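Aldose-aldose oxidoreductase (Caulobacter crescentus, PDB 5A04) probably couples the oxidation of one aldose to the reduction of another through a bound NADP(H) cofactor. Local coordinates at residues A[20-23]-A[24-28]; A[144-148]-A[149-153]; A[298-301]-A[302-306]. All coordinates share one frame; numbering follows the deposited sequence.

Contact 1 (A[20-23]-A[24-28]); sequences RIIM and PRFAE
Arg-25 turns its backbone N-H back onto the carbonyl of Ile-22, and this is the firm direct hydrogen bond between 20-23 and 24-28: Arg-25 N to Ile-22 O is 2.8 Å. A weak bond from Phe-26 N to Met-23 O, 3.4 Å, repeats the i to i+3 spacing one residue on. Pro-24 brings no N-H to this turn, and its ring CG instead lies 3.7 Å from Arg-20 O.

A water adds a second polar link, giving a proton to Ile-21 O and accepting one from Arg-25 NH1. The same guanidinium grips Glu-28 side-on, NE to OE1 at 2.8 Å and NH2 to OE2 at 2.9 Å; bends at chi2 (-82°) and chi3 (68°) turn the guanidinium toward Glu-28, one turn further on. Were Arg-25 an alanine, the Glu-28 carboxylate would probably lose its charged mate and the water bound to Ile-21 O the N-H it accepts from.

The setting is the Rossmann fold: helix 16-22 follows what is probably its glycine-rich turn (GxGxxA), whose backbone amides face the NADPH, and 23-28 lead on toward strand 32-38.

The apolar contact is looser, Ile-22 CG2 approaching Phe-26 CE2 at 4.2 Å. A carbonyl oxygen, Met-23 O, lies at the edge of the Phe-26 ring, in plane, 3.4 Å from Phe-26 CD2. Beyond the turn, Phe-26 meets Tyr-9 edge-to-face and Met-23 packs on Tyr-48 and Tyr-52 of helix 42-52.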
# COMPACT_ATOMS: atom_id res chain seq x y z
N ARG A 20 29.64 4.94 -10.49
CA ARG A 20 28.65 5.63 -11.32
C ARG A 20 27.92 6.73 -10.57
O ARG A 20 27.56 7.75 -11.15
CB ARG A 20 27.63 4.65 -11.89
CG ARG A 20 28.04 3.99 -13.20
CD ARG A 20 29.28 3.11 -13.06
NE ARG A 20 29.46 2.28 -14.25
CZ ARG A 20 30.48 1.45 -14.44
NH1 ARG A 20 31.42 1.33 -13.50
NH2 ARG A 20 30.57 0.73 -15.55
N ILE A 21 27.68 6.52 -9.27
CA ILE A 21 26.81 7.44 -8.54
C ILE A 21 27.58 8.33 -7.56
O ILE A 21 27.48 9.55 -7.61
CB ILE A 21 25.71 6.67 -7.80
CG1 ILE A 21 25.01 5.68 -8.75
CG2 ILE A 21 24.71 7.64 -7.20
CD1 ILE A 21 24.32 6.37 -9.95
N ILE A 22 28.33 7.73 -6.64
CA ILE A 22 28.98 8.53 -5.60
C ILE A 22 30.20 9.34 -6.09
O ILE A 22 30.27 10.55 -5.87
CB ILE A 22 29.42 7.63 -4.41
CG1 ILE A 22 28.20 7.02 -3.71
CG2 ILE A 22 30.27 8.43 -3.41
CD1 ILE A 22 27.18 8.05 -3.17
N MET A 23 31.15 8.69 -6.73
CA MET A 23 32.42 9.38 -7.00
C MET A 23 32.27 10.65 -7.87
O MET A 23 32.95 11.65 -7.60
CB MET A 23 33.43 8.41 -7.60
CG MET A 23 34.10 7.54 -6.49
SD MET A 23 34.90 6.06 -7.12
CE MET A 23 36.20 6.75 -8.13
N PRO A 24 31.38 10.65 -8.87
CA PRO A 24 31.22 11.91 -9.61
C PRO A 24 30.65 13.05 -8.77
O PRO A 24 30.83 14.21 -9.14
CB PRO A 24 30.23 11.54 -10.73
CG PRO A 24 30.45 10.09 -10.95
CD PRO A 24 30.68 9.54 -9.55
N ARG A 25 29.97 12.73 -7.67
CA ARG A 25 29.29 13.77 -6.90
C ARG A 25 30.17 14.48 -5.87
O ARG A 25 29.69 15.36 -5.16
CB ARG A 25 28.05 13.17 -6.24
CG ARG A 25 27.04 12.61 -7.27
CD ARG A 25 26.14 13.68 -7.89
NE ARG A 25 26.83 14.63 -8.77
CZ ARG A 25 27.08 14.43 -10.06
NH1 ARG A 25 26.72 13.28 -10.66
NH2 ARG A 25 27.69 15.38 -10.77
N PHE A 26 31.45 14.14 -5.80
CA PHE A 26 32.35 15.00 -5.04
C PHE A 26 32.44 16.39 -5.70
O PHE A 26 32.82 17.37 -5.05
CB PHE A 26 33.73 14.37 -4.91
CG PHE A 26 33.78 13.28 -3.87
CD1 PHE A 26 33.94 13.60 -2.53
CD2 PHE A 26 33.63 11.95 -4.24
CE1 PHE A 26 33.96 12.58 -1.55
CE2 PHE A 26 33.65 10.94 -3.27
CZ PHE A 26 33.81 11.27 -1.93
N ALA A 27 32.06 16.47 -6.97
CA ALA A 27 32.10 17.74 -7.71
C ALA A 27 31.34 18.86 -7.00
O ALA A 27 31.79 20.01 -6.99
CB ALA A 27 31.55 17.55 -9.12
N GLU A 28 30.19 18.53 -6.41
CA GLU A 28 29.36 19.53 -5.77
C GLU A 28 29.55 19.64 -4.25
O GLU A 28 28.86 20.41 -3.60
CB GLU A 28 27.89 19.26 -6.07
CG GLU A 28 27.52 19.31 -7.55
CD GLU A 28 27.72 18.00 -8.29
OE1 GLU A 28 27.87 16.95 -7.64
OE2 GLU A 28 27.72 18.02 -9.53
O HOH W 1 26.19 10.69 -9.78

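Contact 2 (A[144-148]-A[149-153]); sequences KLVRD and GALGP
Leu-145 and Ala-150 meet across the end of helix 137-147, where the chain turns out through a Schellman motif. Ala-150 N reaches back to Leu-145 O at 3.1 Å, and Gly-149 N takes Val-146 O at 3.0 Å. Gly-149 has phi 83°, and a CB there would be jammed against Asp-148 O, so the turn calls for glycine.

Leu-151 adds an apolar contact; its CB points back toward the helix. Its CG stands beside the backbone N (chi1 -50°), and from there CD1 extends to Val-146 CG2 at 4.0 Å, the two side chains crossing at a slant. Past the helix, Leu-151 also packs on Val-252 of strand 247-254 and on Leu-276, and its backbone bonds to Lys-256. The other apolar pair, Leu-145 CD2 on Ala-150 CB at 3.8 Å, spans the same five-residue spacing and joins the two bonds in closing the turn.

On the exposed flank, Lys-144 NZ makes a long, weak salt bridge to Asp-148 OD2. Inside the turn a single water gives protons to Val-146 O and Gly-152 O and accepts one from Leu-151 N, with 2.9 Å between that nitrogen and the water oxygen.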
# COMPACT_ATOMS: atom_id res chain seq x y z
N LYS A 144 8.91 17.54 6.88
CA LYS A 144 8.55 18.82 7.48
C LYS A 144 7.04 19.04 7.55
O LYS A 144 6.52 19.54 8.55
CB LYS A 144 9.20 19.99 6.73
CG LYS A 144 9.05 21.33 7.46
CD LYS A 144 10.05 21.45 8.61
CE LYS A 144 9.66 22.51 9.65
NZ LYS A 144 9.27 23.81 9.04
N LEU A 145 6.33 18.67 6.48
CA LEU A 145 4.88 18.77 6.47
C LEU A 145 4.27 17.98 7.62
O LEU A 145 3.38 18.47 8.32
CB LEU A 145 4.31 18.27 5.14
CG LEU A 145 4.38 19.27 3.98
CD1 LEU A 145 4.06 18.61 2.66
CD2 LEU A 145 3.40 20.43 4.25
N VAL A 146 4.77 16.77 7.84
CA VAL A 146 4.27 15.93 8.92
C VAL A 146 4.52 16.60 10.26
O VAL A 146 3.62 16.69 11.09
CB VAL A 146 4.92 14.54 8.91
CG1 VAL A 146 4.53 13.77 10.16
CG2 VAL A 146 4.51 13.78 7.65
N ARG A 147 5.75 17.06 10.45
CA ARG A 147 6.16 17.62 11.74
C ARG A 147 5.44 18.92 12.06
O ARG A 147 5.22 19.23 13.23
CB ARG A 147 7.67 17.86 11.77
CG ARG A 147 8.50 16.60 11.59
CD ARG A 147 8.34 15.63 12.76
NE ARG A 147 9.34 14.56 12.67
CZ ARG A 147 9.17 13.43 12.00
NH1 ARG A 147 8.05 13.20 11.33
NH2 ARG A 147 10.14 12.53 11.97
N ASP A 148 5.12 19.68 11.02
CA ASP A 148 4.39 20.93 11.15
C ASP A 148 2.91 20.71 11.48
O ASP A 148 2.20 21.66 11.79
CB ASP A 148 4.48 21.77 9.88
CG ASP A 148 5.83 22.41 9.68
OD1 ASP A 148 6.67 22.34 10.60
OD2 ASP A 148 6.05 22.99 8.60
N GLY A 149 2.46 19.47 11.40
CA GLY A 149 1.06 19.16 11.67
C GLY A 149 0.10 19.38 10.51
O GLY A 149 -1.11 19.41 10.71
N ALA A 150 0.63 19.54 9.30
CA ALA A 150 -0.20 19.80 8.13
C ALA A 150 -1.18 18.66 7.83
O ALA A 150 -2.20 18.88 7.18
CB ALA A 150 0.66 20.07 6.92
N LEU A 151 -0.85 17.44 8.28
CA LEU A 151 -1.70 16.28 8.01
C LEU A 151 -2.55 15.93 9.21
O LEU A 151 -3.44 15.09 9.12
CB LEU A 151 -0.86 15.05 7.63
CG LEU A 151 0.22 15.13 6.56
CD1 LEU A 151 0.79 13.73 6.28
CD2 LEU A 151 -0.34 15.73 5.29
N GLY A 152 -2.24 16.56 10.33
CA GLY A 152 -2.73 16.09 11.62
C GLY A 152 -1.88 14.89 12.01
O GLY A 152 -0.84 14.65 11.41
N PRO A 153 -2.32 14.14 13.03
CA PRO A 153 -1.56 12.95 13.45
C PRO A 153 -1.41 11.97 12.30
O PRO A 153 -2.38 11.75 11.57
CB PRO A 153 -2.44 12.34 14.56
CG PRO A 153 -3.31 13.45 15.03
CD PRO A 153 -3.54 14.34 13.83
O HOH W 2 1.03 16.34 10.23

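Contact 3 (A[298-301]-A[302-306]); sequences DHLS and ECILT
His-299 lies with one ring face under Cys-303 SG, which sits 3.9 Å from the ring centroid, 21° off the normal, and nearest to NE2 at 3.7 Å. The imidazole gets there because CG swings beside its own carbonyl carbon (chi1 -176°), while the sulfur hangs beside the Cys-303 backbone N; the two thus meet one turn apart. The rotation of the ring is fixed at both nitrogens: NE2 bonds to Ile-311 N, and ND1 meets, at the ring edge, a water that gives a proton to Glu-302 OE1.

Glu-302 runs extended beyond CG and lies back over the preceding turn, its CG 3.1 Å from Asp-298 O. Its OE2 comes 4.5 Å from Asp-298 OD2, a like-charged pair probably eased by Asp-298's salt bridge to Lys-290 and its bond from Glu-30 N. The backbone carries the alpha-helical i to i+4 bonds, among them Cys-303 N to His-299 O at 2.9 Å. At the end of the helix Thr-306 N and OG1 both bond to Glu-302 O, from opposite faces of its plane.

Leu-300 CG meets Ile-304 CD1 at 4.0 Å on the side facing the Rossmann sheet. There the pair packs on Ile-76 of strand 76-79, with Leu-300 also on Tyr-9 of strand 7-12 and Met-101 of strand 99-102, so helix 292-306, from the C-terminal part of the chain, lies against the nucleotide-binding sheet.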
# COMPACT_ATOMS: atom_id res chain seq x y z
N ASP A 298 28.83 15.53 2.49
CA ASP A 298 29.18 16.69 3.28
C ASP A 298 28.64 16.62 4.71
O ASP A 298 29.23 17.18 5.62
CB ASP A 298 28.69 17.98 2.62
CG ASP A 298 29.69 18.55 1.61
OD1 ASP A 298 30.86 18.11 1.55
OD2 ASP A 298 29.29 19.46 0.86
N HIS A 299 27.52 15.92 4.91
CA HIS A 299 26.96 15.83 6.25
C HIS A 299 27.95 15.19 7.22
O HIS A 299 28.16 15.69 8.31
CB HIS A 299 25.65 15.04 6.27
CG HIS A 299 24.99 15.01 7.62
ND1 HIS A 299 24.46 16.13 8.21
CD2 HIS A 299 24.77 13.98 8.48
CE1 HIS A 299 23.94 15.80 9.39
NE2 HIS A 299 24.12 14.51 9.57
N LEU A 300 28.56 14.07 6.81
CA LEU A 300 29.49 13.38 7.70
C LEU A 300 30.69 14.28 7.97
O LEU A 300 31.11 14.45 9.11
CB LEU A 300 29.94 12.04 7.11
CG LEU A 300 30.94 11.26 7.97
CD1 LEU A 300 30.45 11.13 9.40
CD2 LEU A 300 31.20 9.89 7.34
N SER A 301 31.22 14.88 6.91
CA SER A 301 32.35 15.80 7.04
C SER A 301 32.05 16.94 8.00
O SER A 301 32.87 17.27 8.87
CB SER A 301 32.74 16.35 5.66
OG SER A 301 33.17 15.31 4.82
N GLU A 302 30.88 17.55 7.84
CA GLU A 302 30.49 18.66 8.71
C GLU A 302 30.32 18.19 10.15
O GLU A 302 30.69 18.92 11.08
CB GLU A 302 29.21 19.33 8.20
CG GLU A 302 29.39 20.01 6.84
CD GLU A 302 28.06 20.36 6.18
OE1 GLU A 302 27.00 20.32 6.85
OE2 GLU A 302 28.07 20.68 4.97
N CYS A 303 29.77 16.99 10.35
CA CYS A 303 29.66 16.45 11.71
C CYS A 303 31.04 16.31 12.36
O CYS A 303 31.21 16.65 13.54
CB CYS A 303 28.96 15.09 11.71
SG CYS A 303 27.17 15.22 11.47
N ILE A 304 32.00 15.81 11.60
CA ILE A 304 33.37 15.67 12.11
C ILE A 304 33.97 17.04 12.42
O ILE A 304 34.56 17.24 13.49
CB ILE A 304 34.26 14.90 11.11
CG1 ILE A 304 33.73 13.47 10.94
CG2 ILE A 304 35.71 14.89 11.58
CD1 ILE A 304 34.26 12.75 9.70
N LEU A 305 33.81 18.00 11.51
CA LEU A 305 34.37 19.33 11.68
C LEU A 305 33.77 20.07 12.88
O LEU A 305 34.44 20.92 13.47
CB LEU A 305 34.19 20.17 10.42
CG LEU A 305 35.01 19.75 9.19
CD1 LEU A 305 34.55 20.50 7.94
CD2 LEU A 305 36.50 19.98 9.44
N THR A 306 32.53 19.76 13.23
CA THR A 306 31.83 20.50 14.29
C THR A 306 31.64 19.68 15.57
O THR A 306 31.12 20.20 16.56
CB THR A 306 30.44 20.99 13.83
OG1 THR A 306 29.61 19.86 13.55
CG2 THR A 306 30.55 21.86 12.61
O HOH W 3 24.65 18.59 6.60

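Overall arrangement
From the N terminus, the chain reaches contact 1 first, at the exit from helix 16-22 on the way to strand 32-38. Contact 2 follows at the exit from helix 137-147 before strand 156-162, and contact 3 comes last, inside helix 292-306. Each joins adjoining segments and closes no long loop; they run in series, none nested or crossed. In space contacts 1 and 3 are neighbours, centres about 17 Å apart, their nearest atoms about 5 Å apart and not touching; helix 292-306 touches 20-28 through Phe-293 and Leu-297, tying the C-terminal part to the Rossmann fold. Contact 2 stands apart, its centre about 33 Å from that of contact 1, beside the large mixed sheet.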